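Local coordinates for conserved hypothetical secreted protein (Helicobacter pylori, PDB 4RNZ) that probably acts as a zinc-dependent M23B-family metallopeptidase that cleaves peptidoglycan peptides and so determines the helical cell shape of the bacterium, at residues 198-204 and 219-225. Numbering follows the deposited sequence.
With ZN (zinc ion), chain B.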
loop_
_atom_site.group_PDB
_atom_site.type_symbol
_atom_site.label_atom_id
_atom_site.label_comp_id
_atom_site.label_asym_id
_atom_site.label_seq_id
_atom_site.Cartn_x
_atom_site.Cartn_y
_atom_site.Cartn_z
ATOM N N THR A 198 -18.669 -14.109 -14.085
ATOM C CA THR A 198 -20.078 -13.993 -14.436
ATOM C C THR A 198 -20.617 -12.659 -13.933
ATOM O O THR A 198 -21.369 -11.971 -14.638
ATOM C CB THR A 198 -20.890 -15.177 -13.883
ATOM O OG1 THR A 198 -20.692 -15.298 -12.483
ATOM C CG2 THR A 198 -20.431 -16.486 -14.529
ATOM N N ARG A 199 -20.205 -12.271 -12.728
ATOM C CA ARG A 199 -20.443 -10.915 -12.245
ATOM C C ARG A 199 -19.440 -10.612 -11.120
ATOM O O ARG A 199 -18.865 -11.510 -10.531
ATOM C CB ARG A 199 -21.892 -10.758 -11.725
ATOM C CG ARG A 199 -22.100 -11.432 -10.388
ATOM C CD ARG A 199 -23.549 -11.724 -10.022
ATOM N NE ARG A 199 -23.544 -12.255 -8.661
ATOM C CZ ARG A 199 -23.567 -11.513 -7.556
ATOM N NH1 ARG A 199 -23.658 -10.187 -7.625
ATOM N NH2 ARG A 199 -23.520 -12.105 -6.367
ATOM N N ILE A 200 -19.254 -9.340 -10.829
ATOM C CA ILE A 200 -18.490 -8.930 -9.658
ATOM C C ILE A 200 -19.454 -9.058 -8.482
ATOM O O ILE A 200 -20.429 -8.342 -8.426
ATOM C CB ILE A 200 -17.967 -7.499 -9.856
ATOM C CG1 ILE A 200 -16.879 -7.557 -10.922
ATOM C CG2 ILE A 200 -17.478 -6.891 -8.548
ATOM C CD1 ILE A 200 -16.262 -6.239 -11.322
ATOM N N SER A 201 -19.232 -10.019 -7.588
ATOM C CA SER A 201 -20.149 -10.207 -6.440
ATOM C C SER A 201 -19.870 -9.245 -5.289
ATOM O O SER A 201 -20.696 -9.062 -4.417
ATOM C CB SER A 201 -20.106 -11.642 -5.927
ATOM O OG SER A 201 -18.785 -12.002 -5.617
ATOM N N SER A 202 -18.702 -8.623 -5.273
ATOM C CA SER A 202 -18.414 -7.654 -4.239
ATOM C C SER A 202 -17.246 -6.784 -4.673
ATOM O O SER A 202 -16.138 -7.280 -4.830
ATOM C CB SER A 202 -18.093 -8.350 -2.913
ATOM O OG SER A 202 -17.990 -7.384 -1.882
ATOM N N PRO A 203 -17.497 -5.484 -4.890
ATOM C CA PRO A 203 -16.398 -4.640 -5.320
ATOM C C PRO A 203 -15.497 -4.226 -4.156
ATOM O O PRO A 203 -15.744 -4.563 -2.999
ATOM C CB PRO A 203 -17.121 -3.418 -5.909
ATOM C CG PRO A 203 -18.360 -3.307 -5.091
ATOM C CD PRO A 203 -18.756 -4.724 -4.752
ATOM N N PHE A 204 -14.458 -3.492 -4.491
ATOM C CA PHE A 204 -13.557 -2.933 -3.512
ATOM C C PHE A 204 -14.280 -1.881 -2.722
ATOM O O PHE A 204 -15.002 -1.087 -3.287
ATOM C CB PHE A 204 -12.368 -2.290 -4.224
ATOM C CG PHE A 204 -11.334 -1.727 -3.290
ATOM C CD1 PHE A 204 -11.457 -0.430 -2.783
ATOM C CD2 PHE A 204 -10.259 -2.501 -2.890
ATOM C CE1 PHE A 204 -10.493 0.095 -1.916
ATOM C CE2 PHE A 204 -9.287 -1.982 -2.015
ATOM C CZ PHE A 204 -9.405 -0.688 -1.533
ATOM N N HIS A 219 -13.916 -3.958 2.029
ATOM C CA HIS A 219 -13.503 -5.140 1.251
ATOM C C HIS A 219 -12.284 -4.795 0.408
ATOM O O HIS A 219 -12.368 -3.966 -0.493
ATOM C CB HIS A 219 -14.658 -5.626 0.379
ATOM C CG HIS A 219 -14.341 -6.838 -0.447
ATOM N ND1 HIS A 219 -14.561 -6.885 -1.807
ATOM C CD2 HIS A 219 -13.807 -8.034 -0.112
ATOM C CE1 HIS A 219 -14.201 -8.068 -2.269
ATOM N NE2 HIS A 219 -13.752 -8.787 -1.259
ATOM N N TYR A 220 -11.144 -5.410 0.729
ATOM C CA TYR A 220 -9.870 -4.977 0.181
ATOM C C TYR A 220 -9.458 -5.769 -1.083
ATOM O O TYR A 220 -8.303 -6.146 -1.248
ATOM C CB TYR A 220 -8.791 -5.021 1.259
ATOM C CG TYR A 220 -8.966 -3.997 2.378
ATOM C CD1 TYR A 220 -9.411 -2.709 2.114
ATOM C CD2 TYR A 220 -8.661 -4.323 3.703
ATOM C CE1 TYR A 220 -9.559 -1.772 3.138
ATOM C CE2 TYR A 220 -8.811 -3.395 4.735
ATOM C CZ TYR A 220 -9.260 -2.123 4.442
ATOM O OH TYR A 220 -9.402 -1.185 5.437
ATOM N N GLY A 221 -10.413 -5.962 -1.980
ATOM C CA GLY A 221 -10.179 -6.640 -3.253
ATOM C C GLY A 221 -11.477 -6.623 -4.026
ATOM O O GLY A 221 -12.409 -5.937 -3.663
ATOM N N VAL A 222 -11.504 -7.352 -5.130
ATOM C CA VAL A 222 -12.708 -7.512 -5.941
ATOM C C VAL A 222 -13.007 -8.995 -5.907
ATOM O O VAL A 222 -12.113 -9.808 -6.116
ATOM C CB VAL A 222 -12.479 -7.088 -7.402
ATOM C CG1 VAL A 222 -13.734 -7.350 -8.237
ATOM C CG2 VAL A 222 -12.081 -5.635 -7.472
ATOM N N ASP A 223 -14.254 -9.337 -5.613
ATOM C CA ASP A 223 -14.711 -10.723 -5.677
ATOM C C ASP A 223 -15.363 -10.942 -7.028
ATOM O O ASP A 223 -16.341 -10.275 -7.382
ATOM C CB ASP A 223 -15.689 -11.040 -4.543
ATOM C CG ASP A 223 -15.006 -11.126 -3.199
ATOM O OD1 ASP A 223 -13.765 -11.179 -3.156
ATOM O OD2 ASP A 223 -15.699 -11.141 -2.173
ATOM N N TYR A 224 -14.780 -11.857 -7.791
ATOM C CA TYR A 224 -15.260 -12.170 -9.134
ATOM C C TYR A 224 -15.957 -13.500 -9.029
ATOM O O TYR A 224 -15.303 -14.502 -8.738
ATOM C CB TYR A 224 -14.106 -12.338 -10.107
ATOM C CG TYR A 224 -13.356 -11.085 -10.532
ATOM C CD1 TYR A 224 -13.923 -10.146 -11.394
ATOM C CD2 TYR A 224 -12.033 -10.878 -10.119
ATOM C CE1 TYR A 224 -13.214 -9.030 -11.800
ATOM C CE2 TYR A 224 -11.324 -9.778 -10.527
ATOM C CZ TYR A 224 -11.911 -8.857 -11.373
ATOM O OH TYR A 224 -11.176 -7.762 -11.763
ATOM N N ALA A 225 -17.270 -13.513 -9.211
ATOM C CA ALA A 225 -18.005 -14.785 -9.245
ATOM C C ALA A 225 -17.613 -15.518 -10.525
ATOM O O ALA A 225 -17.643 -14.950 -11.608
ATOM C CB ALA A 225 -19.510 -14.551 -9.189
HETATM ZN ZN ZN B . -13.022 -10.620 -1.415
HETATM O O HOH W 1 -18.373 -11.875 -2.905
#
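A small apolar cluster forms where I200 meets V222 and Y224 across two antiparallel strands: I200 CG2 lies 3.8 Å from V222 CG1, and I200 CG1 lies 4.0 Å from Y224 CD1. Farther along, F204 continues the apolar contact, its CZ reaching the ring edge of Y220 at CD1 (4.2 Å), while the carbonyl of H219 sits over one face of the F204 ring. Backbone hydrogen bonds join the strands, from A225 N to R199 O (2.9 Å), S201 N to D223 O (2.9 Å) and D223 N to S202 O (2.9 Å). S201 and S202 thus both lie opposite D223, a classic beta bulge that turns the first strand through a corner. On the other face of the sheet from I200 and Y224, D223 OD1 binds zinc at 2.0 Å, and a water donates to D223 OD2 (2.9 Å) while also hydrogen-bonding S201 OG (2.7 Å). H219 NE2 is likewise 2.0 Å from the metal; H219 ND1 donates to P203 O (2.9 Å), which fixes the imidazole's orientation. H219 and D223 fit the HxxxD metal-binding motif of M23 peptidases. H301, from strand 299-306, and E34, from helix 30-36, complete the site. Strand 222-225 runs between 199-202 and 299-306, pairing with the latter through V222 with F302 and Y224 with L300, while F204 and Y220 both touch P310 of strand 309-311.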